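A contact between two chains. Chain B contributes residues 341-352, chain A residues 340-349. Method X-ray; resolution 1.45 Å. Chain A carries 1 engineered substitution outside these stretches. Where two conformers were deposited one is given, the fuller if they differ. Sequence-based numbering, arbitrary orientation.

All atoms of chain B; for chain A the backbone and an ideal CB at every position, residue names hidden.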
# COMPACT_ATOMS: atom_id res chain seq x y z
N LEU B 341 14.31 -5.48 4.08
CA LEU B 341 13.42 -4.41 3.65
C LEU B 341 14.12 -3.48 2.68
O LEU B 341 13.55 -3.09 1.67
CB LEU B 341 12.92 -3.65 4.87
CG LEU B 341 12.07 -2.44 4.55
CD1 LEU B 341 10.79 -2.77 3.77
CD2 LEU B 341 11.71 -1.72 5.84
N LEU B 342 15.35 -3.09 3.02
CA LEU B 342 16.02 -2.07 2.17
C LEU B 342 16.23 -2.49 0.70
O LEU B 342 15.85 -1.76 -0.20
CB LEU B 342 17.37 -1.67 2.81
CG LEU B 342 17.59 -0.36 3.37
CD1 LEU B 342 19.16 -0.33 3.60
CD2 LEU B 342 17.21 0.77 2.47
N PRO B 343 16.77 -3.70 0.43
CA PRO B 343 16.95 -4.05 -0.97
C PRO B 343 15.61 -4.24 -1.66
O PRO B 343 15.55 -3.91 -2.84
CB PRO B 343 17.77 -5.36 -0.95
CG PRO B 343 17.66 -5.90 0.51
CD PRO B 343 17.48 -4.62 1.35
N TRP B 344 14.58 -4.76 -0.95
CA TRP B 344 13.29 -4.91 -1.66
C TRP B 344 12.71 -3.53 -2.03
O TRP B 344 12.15 -3.33 -3.12
CB TRP B 344 12.35 -5.66 -0.71
CG TRP B 344 10.95 -5.77 -1.27
CD1 TRP B 344 10.46 -6.74 -2.13
CD2 TRP B 344 9.87 -4.88 -1.00
NE1 TRP B 344 9.11 -6.47 -2.40
CE2 TRP B 344 8.73 -5.33 -1.74
CE3 TRP B 344 9.78 -3.71 -0.23
CZ2 TRP B 344 7.48 -4.71 -1.64
CZ3 TRP B 344 8.53 -3.08 -0.14
CH2 TRP B 344 7.40 -3.56 -0.89
N LEU B 345 12.85 -2.56 -1.11
CA LEU B 345 12.37 -1.20 -1.41
C LEU B 345 13.18 -0.60 -2.56
O LEU B 345 12.59 -0.05 -3.51
CB LEU B 345 12.49 -0.35 -0.15
CG LEU B 345 11.68 0.91 -0.16
CD1 LEU B 345 10.14 0.56 -0.11
CD2 LEU B 345 12.02 1.75 1.08
N SER B 346 14.51 -0.79 -2.53
CA SER B 346 15.33 -0.30 -3.63
C SER B 346 14.93 -0.94 -4.96
O SER B 346 14.84 -0.24 -6.01
CB SER B 346 16.78 -0.61 -3.24
OG SER B 346 17.66 -0.41 -4.36
N ALA B 347 14.60 -2.24 -4.92
CA ALA B 347 14.26 -2.95 -6.15
C ALA B 347 12.90 -2.54 -6.73
O ALA B 347 12.55 -3.00 -7.82
CB ALA B 347 14.23 -4.49 -5.86
N ARG B 348 12.13 -1.73 -6.02
CA ARG B 348 10.87 -1.25 -6.63
C ARG B 348 11.09 -0.35 -7.83
O ARG B 348 10.18 -0.20 -8.66
CB ARG B 348 10.04 -0.44 -5.60
CG ARG B 348 9.75 -1.19 -4.26
CD ARG B 348 8.45 -2.10 -4.28
NE ARG B 348 8.36 -2.88 -5.51
CZ ARG B 348 9.12 -3.94 -5.78
NH1 ARG B 348 9.00 -4.55 -6.98
NH2 ARG B 348 10.00 -4.37 -4.87
N GLN B 349 12.27 0.28 -7.93
CA GLN B 349 12.46 1.28 -8.98
C GLN B 349 13.08 0.62 -10.22
O GLN B 349 14.04 -0.17 -10.08
CB GLN B 349 13.42 2.36 -8.44
CG GLN B 349 13.38 3.62 -9.30
CD GLN B 349 14.07 4.78 -8.67
OE1 GLN B 349 14.91 4.60 -7.76
NE2 GLN B 349 13.75 5.98 -9.16
N TYR B 350 12.55 0.97 -11.39
CA TYR B 350 13.03 0.38 -12.68
C TYR B 350 13.69 1.45 -13.56
O TYR B 350 13.37 2.63 -13.44
CB TYR B 350 11.82 -0.16 -13.48
CG TYR B 350 11.05 -1.30 -12.83
CD1 TYR B 350 11.48 -1.95 -11.67
CD2 TYR B 350 9.92 -1.73 -13.47
CE1 TYR B 350 10.70 -3.04 -11.13
CE2 TYR B 350 9.14 -2.80 -12.93
CZ TYR B 350 9.55 -3.39 -11.78
OH TYR B 350 8.83 -4.45 -11.21
N ALA B 351 14.55 0.99 -14.44
CA ALA B 351 15.05 1.85 -15.57
C ALA B 351 14.73 1.07 -16.82
O ALA B 351 14.83 -0.14 -16.80
CB ALA B 351 16.56 2.09 -15.45
N PRO B 352 14.32 1.74 -17.91
CA PRO B 352 14.41 3.20 -18.07
C PRO B 352 13.22 3.98 -17.52
O PRO B 352 13.28 5.22 -17.48
CB PRO B 352 14.46 3.38 -19.64
CG PRO B 352 13.63 2.17 -20.10
CD PRO B 352 14.06 1.04 -19.18
N UNK A 340 21.64 0.14 -12.78
CA UNK A 340 22.17 1.46 -12.39
C UNK A 340 21.16 2.37 -11.72
O UNK A 340 21.56 3.27 -11.00
CB UNK A 340 22.72 2.17 -13.62
N UNK A 341 19.84 2.15 -11.90
CA UNK A 341 18.92 3.06 -11.21
C UNK A 341 19.03 2.93 -9.68
O UNK A 341 18.58 3.82 -8.94
CB UNK A 341 17.48 2.78 -11.65
N UNK A 342 19.56 1.79 -9.22
CA UNK A 342 19.66 1.56 -7.78
C UNK A 342 21.07 1.92 -7.25
O UNK A 342 21.47 1.51 -6.15
CB UNK A 342 19.33 0.10 -7.46
N UNK A 343 21.79 2.74 -8.03
CA UNK A 343 23.16 3.17 -7.70
C UNK A 343 23.33 3.61 -6.24
O UNK A 343 24.32 3.29 -5.58
CB UNK A 343 23.57 4.32 -8.62
N UNK A 344 22.35 4.37 -5.70
CA UNK A 344 22.56 4.94 -4.35
C UNK A 344 22.48 3.84 -3.30
O UNK A 344 23.14 3.91 -2.25
CB UNK A 344 21.53 6.03 -4.05
N UNK A 345 21.67 2.80 -3.56
CA UNK A 345 21.66 1.67 -2.65
C UNK A 345 22.94 0.82 -2.80
O UNK A 345 23.54 0.40 -1.79
CB UNK A 345 20.42 0.81 -2.90
N UNK A 346 23.38 0.59 -4.03
CA UNK A 346 24.66 -0.14 -4.20
C UNK A 346 25.81 0.65 -3.53
O UNK A 346 26.67 0.03 -2.89
CB UNK A 346 24.96 -0.36 -5.68
N UNK A 347 25.79 1.98 -3.62
CA UNK A 347 26.89 2.75 -3.02
C UNK A 347 26.78 2.71 -1.50
O UNK A 347 27.80 2.70 -0.82
CB UNK A 347 26.88 4.20 -3.52
N UNK A 348 25.55 2.67 -0.97
CA UNK A 348 25.35 2.50 0.49
C UNK A 348 25.97 1.15 0.93
O UNK A 348 26.67 1.07 1.97
CB UNK A 348 23.86 2.55 0.85
N UNK A 349 25.75 0.08 0.15
CA UNK A 349 26.34 -1.22 0.46
C UNK A 349 27.85 -1.14 0.39
O UNK A 349 28.53 -1.66 1.27
CB UNK A 349 25.82 -2.30 -0.50

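Position 340 has phi/psi of -71/-21, which proline tolerates, and its ideal CB lies sideways with nothing of this chain B stretch within 5.5 Å. The contact sets no demand; the residue is Pro A340.

At 341, CA-to-CB points toward chain B, and the ideal CB stands 4.0 Å from Ala B351 CB and 4.8 Å from Gln B349 O. A methyl and the flank of an extended stretch invite a medium aliphatic side chain: valine, leucine, isoleucine or methionine. The residue is Ile A341 (chi1 t, chi2 p). Ile A341 CB packs 3.9 Å from Ala B351 CB, Ile A341 CG2 reaches 3.4 Å from Gln B349 O, and Ile A341 CG1 lies 3.8 Å from Gln B349 CD.

Position 342 immediately precedes a helix, with phi/psi of -97/20. Its CB points sideways, but the ideal CB is 3.6 Å from Ser B346 OG, with Pro B343 O farther along the same flank. A serine, asparagine or aspartate would suit an N-cap position; a long donor such as lysine, arginine or glutamine could exploit the oxygens. It is Arg A342, bent by a p chi3. Arg A342 NE donates to Ser B346 OG at 2.8 Å with a nearly linear 175° angle, and this serine lies at the guanidinium edge. Ala B347 N sits over one face; Ala B347 CB is 3.8 Å from Arg A342 CZ. Arg A342 NH2 comes within 3.2 Å of Pro B343 O, but the angle is too poor for a hydrogen bond.

Positions 343 and 344 point sideways, without chain B neighbours near their ideal CB atoms, so helix-compatible polar residues would do. Arg A343 NE forms a salt bridge with OE2 of position 347 at 3.2 Å; Asn A344 bonds elsewhere in the structure.

Position 345 points toward chain B, its ideal CB 3.4 Å from Ser B346 OG. Beyond lie Leu B342 and Pro B343, a surface for leucine, methionine or an aromatic. Tyr A345 (chi1 t) places Pro B343 CA over one ring face and Leu B342 CD1 at the edge, 4.1 Å from Tyr A345 CE1; Tyr A345 OH is 3.5 Å from Pro B343 CB.

Position 346 points away, leaving the choice open: Trp A346. Position 347 is out of reach, so any helix-compatible residue would do; it is Glu A347, the salt-bridge partner.

At 348 CB points toward chain B, yet nothing lies within 5.5 Å; a long apolar or aromatic group could reach Leu B342, while a shorter one would leave that contact unmade. Tyr A348 CE2 comes to 3.5 Å from Leu B342 CD1. Position 349 points sideways with none of this stretch within 5.5 Å of its ideal CB, so many helix-compatible residues would do; Arg A349 makes no contact here and its guanidinium bonds elsewhere in the structure.

Chain A (340-349) PIRRNYWEYR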
# COMPACT_ATOMS: atom_id res chain seq x y z
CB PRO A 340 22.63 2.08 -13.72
CG PRO A 340 22.85 0.86 -14.65
CD PRO A 340 21.67 -0.01 -14.24
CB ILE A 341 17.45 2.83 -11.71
CG1 ILE A 341 16.59 4.04 -11.43
CG2 ILE A 341 16.81 1.59 -11.01
CD1 ILE A 341 16.98 5.28 -12.22
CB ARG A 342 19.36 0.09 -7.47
CG ARG A 342 17.85 -0.19 -7.80
CD ARG A 342 17.53 -1.67 -7.77
NE ARG A 342 17.70 -2.23 -6.43
CZ ARG A 342 17.84 -3.53 -6.21
NH1 ARG A 342 17.94 -4.38 -7.26
NH2 ARG A 342 17.96 -3.94 -4.96
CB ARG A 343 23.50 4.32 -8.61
CG ARG A 343 24.80 5.02 -8.29
CD ARG A 343 25.05 6.06 -9.40
NE ARG A 343 26.25 6.85 -9.17
CZ ARG A 343 26.64 7.86 -9.95
NH1 ARG A 343 25.90 8.24 -11.01
NH2 ARG A 343 27.74 8.53 -9.63
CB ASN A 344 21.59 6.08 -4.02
CG ASN A 344 21.90 7.33 -4.85
OD1 ASN A 344 23.09 7.63 -5.12
ND2 ASN A 344 20.87 7.99 -5.35
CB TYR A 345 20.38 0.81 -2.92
CG TYR A 345 20.44 -0.50 -2.13
CD1 TYR A 345 20.36 -0.51 -0.72
CD2 TYR A 345 20.62 -1.71 -2.80
CE1 TYR A 345 20.49 -1.69 -0.01
CE2 TYR A 345 20.74 -2.91 -2.08
CZ TYR A 345 20.68 -2.87 -0.71
OH TYR A 345 20.82 -4.05 0.00
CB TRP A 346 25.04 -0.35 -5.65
CG TRP A 346 23.90 -1.00 -6.48
CD1 TRP A 346 23.48 -0.58 -7.70
CD2 TRP A 346 23.12 -2.20 -6.17
NE1 TRP A 346 22.45 -1.41 -8.18
CE2 TRP A 346 22.24 -2.42 -7.28
CE3 TRP A 346 23.07 -3.10 -5.08
CZ2 TRP A 346 21.32 -3.48 -7.31
CZ3 TRP A 346 22.17 -4.17 -5.13
CH2 TRP A 346 21.30 -4.33 -6.21
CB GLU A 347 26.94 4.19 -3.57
CG GLU A 347 27.36 4.25 -5.04
CD GLU A 347 27.46 5.67 -5.65
OE1 GLU A 347 26.95 6.65 -5.08
OE2 GLU A 347 28.00 5.76 -6.76
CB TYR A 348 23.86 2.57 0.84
CG TYR A 348 23.51 2.19 2.24
CD1 TYR A 348 23.73 3.08 3.28
CD2 TYR A 348 22.90 0.95 2.54
CE1 TYR A 348 23.38 2.77 4.59
CE2 TYR A 348 22.55 0.63 3.85
CZ TYR A 348 22.77 1.54 4.87
OH TYR A 348 22.44 1.23 6.18
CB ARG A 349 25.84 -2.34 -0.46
CG ARG A 349 24.35 -2.67 -0.24
CD ARG A 349 24.14 -3.44 1.09
NE ARG A 349 24.74 -4.77 0.98
CZ ARG A 349 25.57 -5.32 1.86
NH1 ARG A 349 25.96 -4.65 2.96
NH2 ARG A 349 26.02 -6.56 1.64
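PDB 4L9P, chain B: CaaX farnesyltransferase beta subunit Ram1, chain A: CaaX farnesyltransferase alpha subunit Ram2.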